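Local coordinates for clostripain-related protein (Bacteroides thetaiotaomicron, PDB 6N9J), which is a secreted cysteine protease of the clostripain (C11) family and so probably hydrolyses peptide bonds in its substrates, at residues S10-V15 against T95-Y100; P58-L63 against A76-Q81; V84-M89 against N136-P141; N91-A96 against E145-A150. One frame throughout, in Å; residues are numbered along the deposited sequence.

Contact 1. Residues S10-V15 against T95-Y100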
loop_
_atom_site.group_PDB
_atom_site.type_symbol
_atom_site.label_atom_id
_atom_site.label_comp_id
_atom_site.label_asym_id
_atom_site.label_seq_id
_atom_site.Cartn_x
_atom_site.Cartn_y
_atom_site.Cartn_z
ATOM N N SER A 10 21.759 -9.074 -5.346
ATOM C CA SER A 10 21.797 -7.697 -4.901
ATOM C C SER A 10 20.472 -7.404 -4.193
ATOM O O SER A 10 20.457 -6.760 -3.154
ATOM C CB SER A 10 22.040 -6.739 -6.072
ATOM O OG SER A 10 20.949 -6.755 -6.981
ATOM N N ARG A 11 19.369 -7.919 -4.731
ATOM C CA ARG A 11 18.067 -7.706 -4.107
ATOM C C ARG A 11 17.091 -8.864 -4.304
ATOM O O ARG A 11 17.036 -9.477 -5.362
ATOM C CB ARG A 11 17.426 -6.412 -4.631
ATOM C CG ARG A 11 16.153 -6.006 -3.890
ATOM C CD ARG A 11 15.641 -4.642 -4.340
ATOM N NE ARG A 11 16.644 -3.600 -4.167
ATOM C CZ ARG A 11 16.708 -2.495 -4.903
ATOM N NH1 ARG A 11 15.821 -2.282 -5.867
ATOM N NH2 ARG A 11 17.664 -1.613 -4.677
ATOM N N THR A 12 16.328 -9.145 -3.250
ATOM C CA THR A 12 15.191 -10.050 -3.293
ATOM C C THR A 12 13.893 -9.280 -3.028
ATOM O O THR A 12 13.728 -8.681 -1.962
ATOM C CB THR A 12 15.322 -11.180 -2.249
ATOM O OG1 THR A 12 16.436 -12.024 -2.574
ATOM C CG2 THR A 12 14.059 -12.028 -2.211
ATOM N N VAL A 13 12.980 -9.294 -3.994
ATOM C CA VAL A 13 11.653 -8.721 -3.790
ATOM C C VAL A 13 10.622 -9.827 -3.770
ATOM O O VAL A 13 10.557 -10.638 -4.695
ATOM C CB VAL A 13 11.268 -7.694 -4.886
ATOM C CG1 VAL A 13 9.851 -7.133 -4.629
ATOM C CG2 VAL A 13 12.284 -6.565 -4.944
ATOM N N LEU A 14 9.829 -9.859 -2.701
ATOM C CA LEU A 14 8.711 -10.772 -2.591
ATOM C C LEU A 14 7.390 -10.087 -2.961
ATOM O O LEU A 14 7.033 -9.060 -2.376
ATOM C CB LEU A 14 8.624 -11.330 -1.165
ATOM C CG LEU A 14 7.359 -12.137 -0.831
ATOM C CD1 LEU A 14 7.312 -13.427 -1.673
ATOM C CD2 LEU A 14 7.309 -12.469 0.652
ATOM N N VAL A 15 6.667 -10.641 -3.933
ATOM C CA VAL A 15 5.297 -10.192 -4.177
ATOM C C VAL A 15 4.323 -11.115 -3.451
ATOM O O VAL A 15 4.232 -12.315 -3.766
ATOM C CB VAL A 15 4.944 -10.165 -5.664
ATOM C CG1 VAL A 15 3.515 -9.612 -5.850
ATOM C CG2 VAL A 15 5.945 -9.342 -6.416
ATOM N N THR A 95 10.808 -18.569 4.939
ATOM C CA THR A 95 11.228 -19.410 3.825
ATOM C C THR A 95 11.795 -18.592 2.671
ATOM O O THR A 95 12.851 -18.914 2.126
ATOM C CB THR A 95 10.048 -20.256 3.294
ATOM O OG1 THR A 95 9.516 -21.059 4.351
ATOM C CG2 THR A 95 10.496 -21.154 2.165
ATOM N N ALA A 96 11.073 -17.541 2.296
ATOM C CA ALA A 96 11.437 -16.730 1.144
ATOM C C ALA A 96 12.827 -16.105 1.277
ATOM O O ALA A 96 13.635 -16.165 0.351
ATOM C CB ALA A 96 10.399 -15.639 0.931
ATOM N N PHE A 97 13.090 -15.486 2.424
ATOM C CA PHE A 97 14.303 -14.709 2.579
ATOM C C PHE A 97 15.450 -15.561 3.083
ATOM O O PHE A 97 16.588 -15.106 3.101
ATOM C CB PHE A 97 14.060 -13.521 3.511
ATOM C CG PHE A 97 12.986 -12.608 3.025
ATOM C CD1 PHE A 97 13.121 -11.953 1.818
ATOM C CD2 PHE A 97 11.822 -12.433 3.752
ATOM C CE1 PHE A 97 12.119 -11.124 1.348
ATOM C CE2 PHE A 97 10.819 -11.600 3.289
ATOM C CZ PHE A 97 10.972 -10.947 2.079
ATOM N N SER A 98 15.146 -16.796 3.479
ATOM C CA SER A 98 16.179 -17.764 3.820
ATOM C C SER A 98 16.745 -18.428 2.574
ATOM O O SER A 98 17.951 -18.628 2.468
ATOM C CB SER A 98 15.643 -18.838 4.761
ATOM O OG SER A 98 15.476 -18.301 6.056
ATOM N N HIS A 99 15.874 -18.778 1.635
ATOM C CA HIS A 99 16.332 -19.400 0.399
ATOM C C HIS A 99 17.043 -18.380 -0.479
ATOM O O HIS A 99 17.893 -18.731 -1.282
ATOM C CB HIS A 99 15.165 -20.029 -0.373
ATOM C CG HIS A 99 14.770 -21.383 0.126
ATOM N ND1 HIS A 99 14.186 -21.583 1.358
ATOM C CD2 HIS A 99 14.887 -22.609 -0.440
ATOM C CE1 HIS A 99 13.958 -22.873 1.530
ATOM N NE2 HIS A 99 14.375 -23.517 0.453
ATOM N N TYR A 100 16.680 -17.110 -0.338
ATOM C CA TYR A 100 17.251 -16.090 -1.208
ATOM C C TYR A 100 17.659 -14.833 -0.447
ATOM O O TYR A 100 17.022 -13.786 -0.560
ATOM C CB TYR A 100 16.263 -15.771 -2.340
ATOM C CG TYR A 100 16.063 -16.981 -3.223
ATOM C CD1 TYR A 100 16.957 -17.273 -4.242
ATOM C CD2 TYR A 100 15.019 -17.865 -2.995
ATOM C CE1 TYR A 100 16.800 -18.397 -5.024
ATOM C CE2 TYR A 100 14.857 -18.993 -3.766
ATOM C CZ TYR A 100 15.740 -19.250 -4.782
ATOM O OH TYR A 100 15.568 -20.375 -5.555
#

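Contact 2. Residues P58-L63 against A76-Q81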
loop_
_atom_site.group_PDB
_atom_site.type_symbol
_atom_site.label_atom_id
_atom_site.label_comp_id
_atom_site.label_asym_id
_atom_site.label_seq_id
_atom_site.Cartn_x
_atom_site.Cartn_y
_atom_site.Cartn_z
ATOM N N PRO A 58 -1.998 -22.710 -2.395
ATOM C CA PRO A 58 -0.998 -21.653 -2.562
ATOM C C PRO A 58 0.385 -22.194 -2.921
ATOM O O PRO A 58 0.677 -23.384 -2.723
ATOM C CB PRO A 58 -0.978 -20.977 -1.191
ATOM C CG PRO A 58 -2.364 -21.197 -0.662
ATOM C CD PRO A 58 -2.734 -22.580 -1.126
ATOM N N LYS A 59 1.210 -21.316 -3.480
ATOM C CA LYS A 59 2.566 -21.671 -3.858
ATOM C C LYS A 59 3.476 -20.469 -3.654
ATOM O O LYS A 59 3.034 -19.316 -3.725
ATOM C CB LYS A 59 2.622 -22.150 -5.312
ATOM C CG LYS A 59 2.109 -21.122 -6.317
ATOM C CD LYS A 59 2.073 -21.662 -7.749
ATOM C CE LYS A 59 1.542 -20.591 -8.709
ATOM N NZ LYS A 59 1.567 -20.996 -10.155
ATOM N N LEU A 60 4.739 -20.752 -3.366
ATOM C CA LEU A 60 5.772 -19.731 -3.313
ATOM C C LEU A 60 6.741 -20.041 -4.437
ATOM O O LEU A 60 7.367 -21.097 -4.426
ATOM C CB LEU A 60 6.484 -19.729 -1.955
ATOM C CG LEU A 60 7.718 -18.835 -1.802
ATOM C CD1 LEU A 60 7.314 -17.376 -1.821
ATOM C CD2 LEU A 60 8.495 -19.164 -0.528
ATOM N N ILE A 61 6.842 -19.157 -5.428
ATOM C CA ILE A 61 7.765 -19.393 -6.539
ATOM C C ILE A 61 8.815 -18.318 -6.693
ATOM O O ILE A 61 8.753 -17.251 -6.078
ATOM C CB ILE A 61 7.043 -19.495 -7.899
ATOM C CG1 ILE A 61 6.296 -18.200 -8.201
ATOM C CG2 ILE A 61 6.125 -20.699 -7.937
ATOM C CD1 ILE A 61 5.595 -18.194 -9.534
ATOM N N ARG A 62 9.778 -18.623 -7.542
ATOM C CA ARG A 62 10.767 -17.669 -7.994
ATOM C C ARG A 62 10.777 -17.684 -9.517
ATOM O O ARG A 62 10.766 -18.758 -10.135
ATOM C CB ARG A 62 12.153 -18.012 -7.443
ATOM C CG ARG A 62 13.269 -17.143 -8.003
ATOM C CD ARG A 62 14.639 -17.580 -7.505
ATOM N NE ARG A 62 15.678 -16.658 -7.954
ATOM C CZ ARG A 62 16.346 -16.783 -9.097
ATOM N NH1 ARG A 62 16.091 -17.804 -9.905
ATOM N NH2 ARG A 62 17.268 -15.887 -9.429
ATOM N N LEU A 63 10.797 -16.497 -10.113
ATOM C CA LEU A 63 10.843 -16.377 -11.563
ATOM C C LEU A 63 12.287 -16.377 -12.050
ATOM O O LEU A 63 13.104 -15.583 -11.597
ATOM C CB LEU A 63 10.118 -15.108 -12.017
ATOM C CG LEU A 63 8.648 -15.031 -11.588
ATOM C CD1 LEU A 63 7.975 -13.766 -12.112
ATOM C CD2 LEU A 63 7.910 -16.265 -12.068
ATOM N N ALA A 76 8.174 -23.560 -2.498
ATOM C CA ALA A 76 7.332 -24.281 -1.560
ATOM C C ALA A 76 5.873 -24.265 -2.007
ATOM O O ALA A 76 5.411 -23.354 -2.693
ATOM C CB ALA A 76 7.476 -23.698 -0.155
ATOM N N THR A 77 5.160 -25.305 -1.622
ATOM C CA THR A 77 3.764 -25.423 -1.955
ATOM C C THR A 77 3.036 -25.600 -0.633
ATOM O O THR A 77 3.633 -26.058 0.353
ATOM C CB THR A 77 3.507 -26.598 -2.919
ATOM O OG1 THR A 77 2.192 -26.486 -3.478
ATOM C CG2 THR A 77 3.656 -27.934 -2.194
ATOM N N TYR A 78 1.764 -25.220 -0.598
ATOM C CA TYR A 78 1.017 -25.234 0.651
ATOM C C TYR A 78 -0.374 -25.833 0.500
ATOM O O TYR A 78 -0.957 -25.812 -0.586
ATOM C CB TYR A 78 0.884 -23.813 1.206
ATOM C CG TYR A 78 2.189 -23.070 1.362
ATOM C CD1 TYR A 78 2.726 -22.334 0.307
ATOM C CD2 TYR A 78 2.880 -23.087 2.570
ATOM C CE1 TYR A 78 3.927 -21.651 0.449
ATOM C CE2 TYR A 78 4.079 -22.396 2.723
ATOM C CZ TYR A 78 4.599 -21.689 1.661
ATOM O OH TYR A 78 5.791 -21.013 1.819
ATOM N N ASP A 79 -0.910 -26.360 1.598
ATOM C CA ASP A 79 -2.340 -26.639 1.668
ATOM C C ASP A 79 -3.091 -25.320 1.618
ATOM O O ASP A 79 -2.505 -24.269 1.868
ATOM C CB ASP A 79 -2.702 -27.400 2.945
ATOM C CG ASP A 79 -2.381 -28.873 2.856
ATOM O OD1 ASP A 79 -3.159 -29.612 2.214
ATOM O OD2 ASP A 79 -1.360 -29.293 3.438
ATOM N N ALA A 80 -4.377 -25.371 1.282
ATOM C CA ALA A 80 -5.239 -24.197 1.398
ATOM C C ALA A 80 -5.063 -23.595 2.783
ATOM O O ALA A 80 -5.143 -24.310 3.781
ATOM C CB ALA A 80 -6.700 -24.566 1.152
ATOM N N GLN A 81 -4.788 -22.297 2.848
ATOM C CA GLN A 81 -4.514 -21.678 4.139
ATOM C C GLN A 81 -4.920 -20.216 4.199
ATOM O O GLN A 81 -5.157 -19.584 3.176
ATOM C CB GLN A 81 -3.030 -21.809 4.475
ATOM C CG GLN A 81 -2.110 -21.146 3.477
ATOM C CD GLN A 81 -0.650 -21.410 3.805
ATOM O OE1 GLN A 81 -0.337 -22.186 4.714
ATOM N NE2 GLN A 81 0.249 -20.770 3.071
#

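Contact 3. Residues V84-M89 against N136-P141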
loop_
_atom_site.group_PDB
_atom_site.type_symbol
_atom_site.label_atom_id
_atom_site.label_comp_id
_atom_site.label_asym_id
_atom_site.label_seq_id
_atom_site.Cartn_x
_atom_site.Cartn_y
_atom_site.Cartn_z
ATOM N N VAL A 84 -3.624 -14.337 5.586
ATOM C CA VAL A 84 -3.469 -13.139 6.404
ATOM C C VAL A 84 -3.399 -13.509 7.894
ATOM O O VAL A 84 -3.518 -12.649 8.766
ATOM C CB VAL A 84 -4.611 -12.116 6.152
ATOM C CG1 VAL A 84 -4.624 -11.691 4.680
ATOM C CG2 VAL A 84 -5.927 -12.691 6.536
ATOM N N ASP A 85 -3.204 -14.795 8.177
ATOM C CA ASP A 85 -2.888 -15.240 9.532
ATOM C C ASP A 85 -1.399 -14.987 9.816
ATOM O O ASP A 85 -0.571 -15.120 8.919
ATOM C CB ASP A 85 -3.231 -16.716 9.708
ATOM C CG ASP A 85 -2.658 -17.298 10.986
ATOM O OD1 ASP A 85 -1.558 -17.898 10.927
ATOM O OD2 ASP A 85 -3.301 -17.153 12.048
ATOM N N VAL A 86 -1.061 -14.616 11.048
ATOM C CA VAL A 86 0.285 -14.123 11.335
ATOM C C VAL A 86 1.356 -15.189 11.133
ATOM O O VAL A 86 2.403 -14.923 10.549
ATOM C CB VAL A 86 0.401 -13.578 12.772
ATOM C CG1 VAL A 86 1.807 -13.025 13.018
ATOM C CG2 VAL A 86 -0.638 -12.500 13.010
ATOM N N ASP A 87 1.074 -16.397 11.606
ATOM C CA ASP A 87 2.024 -17.490 11.546
ATOM C C ASP A 87 2.175 -18.032 10.130
ATOM O O ASP A 87 3.220 -18.573 9.782
ATOM C CB ASP A 87 1.607 -18.604 12.502
ATOM C CG ASP A 87 1.676 -18.176 13.966
ATOM O OD1 ASP A 87 2.517 -17.314 14.309
ATOM O OD2 ASP A 87 0.883 -18.702 14.777
ATOM N N VAL A 88 1.137 -17.881 9.314
ATOM C CA VAL A 88 1.217 -18.252 7.905
ATOM C C VAL A 88 2.177 -17.326 7.156
ATOM O O VAL A 88 3.086 -17.799 6.459
ATOM C CB VAL A 88 -0.161 -18.207 7.222
ATOM C CG1 VAL A 88 -0.017 -18.205 5.699
ATOM C CG2 VAL A 88 -1.018 -19.373 7.686
ATOM N N MET A 89 1.960 -16.016 7.311
ATOM C CA MET A 89 2.763 -14.981 6.664
ATOM C C MET A 89 4.204 -15.025 7.129
ATOM O O MET A 89 5.115 -14.828 6.341
ATOM C CB MET A 89 2.185 -13.580 6.940
ATOM C CG MET A 89 3.041 -12.436 6.386
ATOM S SD MET A 89 2.374 -10.753 6.589
ATOM C CE MET A 89 0.968 -10.837 5.496
ATOM N N ASN A 136 -11.486 -13.480 7.028
ATOM C CA ASN A 136 -10.320 -13.069 7.806
ATOM C C ASN A 136 -9.580 -11.876 7.213
ATOM O O ASN A 136 -9.390 -11.792 6.002
ATOM C CB ASN A 136 -9.342 -14.229 7.952
ATOM C CG ASN A 136 -9.914 -15.363 8.737
ATOM O OD1 ASN A 136 -10.295 -16.386 8.172
ATOM N ND2 ASN A 136 -9.987 -15.198 10.047
ATOM N N ARG A 137 -9.158 -10.959 8.079
ATOM C CA ARG A 137 -8.419 -9.773 7.659
ATOM C C ARG A 137 -7.294 -9.504 8.645
ATOM O O ARG A 137 -7.361 -9.932 9.795
ATOM C CB ARG A 137 -9.350 -8.568 7.561
ATOM C CG ARG A 137 -10.545 -8.822 6.659
ATOM C CD ARG A 137 -11.495 -7.665 6.607
ATOM N NE ARG A 137 -12.796 -8.092 6.088
ATOM C CZ ARG A 137 -13.832 -7.279 5.900
ATOM N NH1 ARG A 137 -13.715 -5.986 6.179
ATOM N NH2 ARG A 137 -14.981 -7.759 5.436
ATOM N N MET A 138 -6.266 -8.790 8.210
ATOM C CA MET A 138 -5.104 -8.596 9.062
ATOM C C MET A 138 -5.094 -7.200 9.692
ATOM O O MET A 138 -5.171 -6.192 9.001
ATOM C CB MET A 138 -3.807 -8.841 8.262
ATOM C CG MET A 138 -2.657 -9.428 9.083
ATOM S SD MET A 138 -1.068 -9.630 8.206
ATOM C CE MET A 138 -0.175 -10.569 9.428
ATOM N N ASN A 139 -5.006 -7.150 11.012
ATOM C CA ASN A 139 -4.885 -5.879 11.712
ATOM C C ASN A 139 -3.443 -5.383 11.613
ATOM O O ASN A 139 -2.512 -6.187 11.599
ATOM C CB ASN A 139 -5.327 -6.031 13.170
ATOM C CG ASN A 139 -6.834 -6.227 13.306
ATOM O OD1 ASN A 139 -7.600 -5.275 13.165
ATOM N ND2 ASN A 139 -7.264 -7.459 13.596
ATOM N N ILE A 140 -3.253 -4.070 11.528
ATOM C CA ILE A 140 -1.919 -3.517 11.291
ATOM C C ILE A 140 -0.899 -3.896 12.377
ATOM O O ILE A 140 0.258 -4.142 12.055
ATOM C CB ILE A 140 -1.969 -1.978 11.135
ATOM C CG1 ILE A 140 -3.013 -1.596 10.085
ATOM C CG2 ILE A 140 -0.595 -1.426 10.741
ATOM C CD1 ILE A 140 -2.781 -2.229 8.737
ATOM N N PRO A 141 -1.314 -3.960 13.660
ATOM C CA PRO A 141 -0.370 -4.533 14.630
ATOM C C PRO A 141 0.040 -5.985 14.343
ATOM O O PRO A 141 1.168 -6.358 14.663
ATOM C CB PRO A 141 -1.141 -4.434 15.943
ATOM C CG PRO A 141 -1.931 -3.196 15.775
ATOM C CD PRO A 141 -2.401 -3.235 14.349
HETATM O O HOH W 1 -4.933 -12.107 11.057
#

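Contact 4. Residues N91-A96 against E145-A150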
loop_
_atom_site.group_PDB
_atom_site.type_symbol
_atom_site.label_atom_id
_atom_site.label_comp_id
_atom_site.label_asym_id
_atom_site.label_seq_id
_atom_site.Cartn_x
_atom_site.Cartn_y
_atom_site.Cartn_z
ATOM N N ASN A 91 5.749 -17.734 8.179
ATOM C CA ASN A 91 6.355 -18.906 7.546
ATOM C C ASN A 91 6.750 -18.614 6.097
ATOM O O ASN A 91 7.845 -18.988 5.649
ATOM C CB ASN A 91 5.405 -20.105 7.611
ATOM C CG ASN A 91 5.991 -21.364 6.964
ATOM O OD1 ASN A 91 5.647 -21.710 5.831
ATOM N ND2 ASN A 91 6.872 -22.055 7.686
ATOM N N VAL A 92 5.866 -17.933 5.368
ATOM C CA VAL A 92 6.177 -17.539 4.000
ATOM C C VAL A 92 7.428 -16.673 3.969
ATOM O O VAL A 92 8.329 -16.917 3.167
ATOM C CB VAL A 92 5.017 -16.770 3.345
ATOM C CG1 VAL A 92 5.439 -16.233 1.979
ATOM C CG2 VAL A 92 3.792 -17.656 3.231
ATOM N N PHE A 93 7.470 -15.659 4.837
ATOM C CA PHE A 93 8.616 -14.750 4.941
ATOM C C PHE A 93 9.915 -15.483 5.235
ATOM O O PHE A 93 10.915 -15.280 4.568
ATOM C CB PHE A 93 8.405 -13.720 6.056
ATOM C CG PHE A 93 7.430 -12.620 5.717
ATOM C CD1 PHE A 93 7.009 -12.413 4.418
ATOM C CD2 PHE A 93 6.955 -11.776 6.713
ATOM C CE1 PHE A 93 6.118 -11.396 4.116
ATOM C CE2 PHE A 93 6.054 -10.758 6.417
ATOM C CZ PHE A 93 5.644 -10.568 5.110
ATOM N N THR A 94 9.891 -16.299 6.281
ATOM C CA THR A 94 11.067 -16.999 6.760
ATOM C C THR A 94 11.667 -17.855 5.654
ATOM O O THR A 94 12.873 -17.843 5.436
ATOM C CB THR A 94 10.725 -17.871 7.977
ATOM O OG1 THR A 94 10.331 -17.021 9.063
ATOM C CG2 THR A 94 11.923 -18.696 8.405
ATOM N N THR A 95 10.808 -18.569 4.939
ATOM C CA THR A 95 11.228 -19.410 3.825
ATOM C C THR A 95 11.795 -18.592 2.671
ATOM O O THR A 95 12.851 -18.914 2.126
ATOM C CB THR A 95 10.048 -20.256 3.294
ATOM O OG1 THR A 95 9.516 -21.059 4.351
ATOM C CG2 THR A 95 10.496 -21.154 2.165
ATOM N N ALA A 96 11.073 -17.541 2.296
ATOM C CA ALA A 96 11.437 -16.730 1.144
ATOM C C ALA A 96 12.827 -16.105 1.277
ATOM O O ALA A 96 13.635 -16.165 0.351
ATOM C CB ALA A 96 10.399 -15.639 0.931
ATOM N N GLU A 145 3.846 -7.417 13.418
ATOM C CA GLU A 145 4.429 -8.566 14.096
ATOM C C GLU A 145 4.982 -9.571 13.086
ATOM O O GLU A 145 6.050 -10.151 13.298
ATOM C CB GLU A 145 3.397 -9.239 15.011
ATOM C CG GLU A 145 3.836 -10.590 15.588
ATOM C CD GLU A 145 5.143 -10.512 16.374
ATOM O OE1 GLU A 145 5.432 -9.434 16.941
ATOM O OE2 GLU A 145 5.887 -11.524 16.421
ATOM N N ALA A 146 4.264 -9.780 11.987
ATOM C CA ALA A 146 4.748 -10.715 10.970
ATOM C C ALA A 146 6.026 -10.155 10.363
ATOM O O ALA A 146 7.022 -10.855 10.244
ATOM C CB ALA A 146 3.699 -10.961 9.902
ATOM N N LEU A 147 6.002 -8.869 10.033
ATOM C CA LEU A 147 7.165 -8.187 9.487
ATOM C C LEU A 147 8.402 -8.263 10.400
ATOM O O LEU A 147 9.520 -8.002 9.954
ATOM C CB LEU A 147 6.817 -6.727 9.200
ATOM C CG LEU A 147 5.974 -6.472 7.955
ATOM C CD1 LEU A 147 5.541 -5.012 7.942
ATOM C CD2 LEU A 147 6.752 -6.784 6.706
ATOM N N SER A 148 8.203 -8.637 11.664
ATOM C CA SER A 148 9.292 -8.639 12.637
ATOM C C SER A 148 10.296 -9.768 12.394
ATOM O O SER A 148 11.435 -9.678 12.836
ATOM C CB SER A 148 8.746 -8.741 14.068
ATOM O OG SER A 148 8.445 -10.085 14.418
ATOM N N VAL A 149 9.867 -10.831 11.718
ATOM C CA VAL A 149 10.744 -11.957 11.401
ATOM C C VAL A 149 11.361 -11.776 10.021
ATOM O O VAL A 149 12.181 -12.577 9.589
ATOM C CB VAL A 149 10.000 -13.315 11.422
ATOM C CG1 VAL A 149 9.236 -13.502 12.729
ATOM C CG2 VAL A 149 9.070 -13.429 10.227
ATOM N N ALA A 150 10.937 -10.722 9.333
ATOM C CA ALA A 150 11.420 -10.420 7.995
ATOM C C ALA A 150 12.652 -9.524 8.072
ATOM O O ALA A 150 12.904 -8.897 9.100
ATOM C CB ALA A 150 10.314 -9.745 7.177
#

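Contact 1. Residues S10-V15 against T95-Y100
Strand 11-15 and helix 95-99 run nearly antiparallel, their axes 159° apart and 9.6 Å from each other at closest approach, with Thr12 opposite Tyr100 and Leu14 opposite Ala96. Thr12 and Leu14 point from the same face of the strand toward the helix. Thr12 makes the polar link. Its chi1 of -66° sets OG1 beside the backbone N and anti to the carbonyl carbon, and from there Thr12 OG1 donates to Tyr100 O at 2.7 Å, approaching from above the carbonyl plane. Tyr100 is the first residue to leave the helical conformation, and its carbonyl turns back to the strand. The same hydroxyl is also hydrogen-bonded to Asn47 ND2, so this buried oxygen has two polar partners. Helix 86-99 lies against the central sheet and leads into strand 105-110, which pairs in parallel with strand 9-18; this is the layered alpha/beta architecture expected of clan CD peptidases. The Phe97 ring, whose far end comes nearer the strand, meets Thr12 and Leu14. Thr12 CG2 lies 4.1 Å from Phe97 CD1, and Leu14 CB 4.0 Å from Phe97 CZ, both obliquely to the ring; Tyr105 meets the Phe97 ring with the planes roughly perpendicular. Leu14 CD2 is 4.4 Å from Ala96 CB, a looser approach. Tyr100 CB stays near Thr12 OG1, while its ring leads away from the strand toward Arg62. Within the helix, Thr95 O accepts from both His99 N and His99 ND1, which arrive from opposite faces of its plane.

Contact 2. Residues P58-L63 against A76-Q81
Ala76 forms an antiparallel hydrogen-bonded pair with Leu60. Leu60 N donates to Ala76 O at 2.8 Å in a nearly straight bond (175° at the hydrogen), and Ala76 N returns a bond of 3.2 Å to Leu60 O. Ala76 O is also approached by the CA-H of Lys59. Thr77 follows as the non-hydrogen-bonded partner of Lys59; both turn to the face of the sheet away from Ala76 and Leu60. At Tyr78 the regular ladder has ended, yet Tyr78 N still donates to Pro58 O at 3.0 Å. The ring of Tyr78 lies side by side with Leu60, pointing the same way, and it is the ring edge that makes the contact: Leu60 CB is 4.0 Å from Tyr78 CE1, near the ring plane. The backbone of Asp79 then passes the proline ring, with Asp79 O 3.4 Å from Pro58 CD, and Ala80 CA comes next to the same CD. Gln81 lays its CG across Pro58 CG at 4.1 Å, while its amide NE2 is hydrogen-bonded to Tyr51 OH. Strand 76-77 thus prolongs, beyond Ile75, the antiparallel pairing of the beta-hairpin 59-65/70-74, in which strand 59-65 joins the central sheet through strand 46-53.

Contact 3. Residues V84-M89 against N136-P141
Val84, Val86 and Met89 receive Met138 at the N terminus of helix 86-99, where the short antiparallel ribbon of strands 127-130 and 136-138 packs against it. The tight part is the methionine chain. Met138 CG sits 3.3 Å from Val84 O, reached with chi1 at -148°, well away from a staggered position, and beyond CG the chain runs extended to the helix. There Met138 SD is 3.6 Å from Met89 CE, the two chains crossing obliquely, while Met138 CE lies 4.1 Å from Val86 CG2, crossing at about a right angle. An alanine in place of Met138 would probably take away the thioether and methyl that Met89 CE and Val86 CG2 pack on, and open a gap between ribbon and helix. The helix start is itself fixed by Asp85, the N-cap, whose OD1 accepts from Val88 N. Toward the partly exposed Asn136 and Arg137 the contact thins to Val84 CG2, 3.6 Å from Asn136 O, and Arg137 turns away to a salt bridge with Asp135. A water bridges the two backbones, donating to Val84 O at 2.7 Å and weakly to Arg137 O at 3.5 Å.

Contact 4. Residues N91-A96 against E145-A150
Phe93 projects from helix 86-99 onto residues 146-150, at the C-terminal side of helix 140-146, joining two helical elements that lead into the adjacent parallel strands 105-110 and 155-159 of the central sheet. Its chi1 of -75° places CG anti to the carbonyl carbon. The chi2 of -14° leaves CD1 nearly eclipsing CA, with CD2 on the opposite side of the ring axis, and it is the CD2-CE2 side of the ring that does the touching. Ala146 O lies 3.6 Å from Phe93 CD2 at the ring edge, near the ring plane, where the polarised C-H would probably suit a carbonyl oxygen; the same oxygen accepts from Val149 N. Ala150 CB is 4.0 Å from Phe93 CD2 and Leu147 CD2 is 4.0 Å from Phe93 CE2, both obliquely to the ring. Leu147 starts away from the helix, but its end comes back to the ring. An alanine in place of Phe93 would probably leave Ala150 CB and Leu147 CD2 without the ring they pack on and open a gap between the helical elements. On the more exposed side Val149 directs CG2 at Phe93 CB, 4.2 Å away, and toward Thr94, whose side chain it crosses at about a right angle. Thr94 OG1 sits 4.0 Å from Val149 CG2 and is itself hydrogen-bonded to Lys90 O, which fixes its rotation. The turn after Glu145 is held in a similar way, Glu145 O accepting from both Ser148 N and, at 2.6 Å, Ser148 OG.

From the N terminus, strand 9-18 opens a long loop that contact 1 closes at the end of helix 86-99, tying that helix to the central sheet. Contact 2 opens and closes entirely within this loop, adding strand 76-77, the last strand before helix 86-99, to the sheet. Contact 3 starts on the first turn of the helix, before contact 1 has closed, and ends on strand 136-138, so the two cross. Contact 4 begins where contact 1 ends, sharing Thr95 and Ala96 with it, and crosses contact 3 on its way to residues 145-150. Helix 86-99 therefore links sheet, ribbon and helix 140-146; contacts 3 and 4 meet where Met89 SD packs on Ala146 CB.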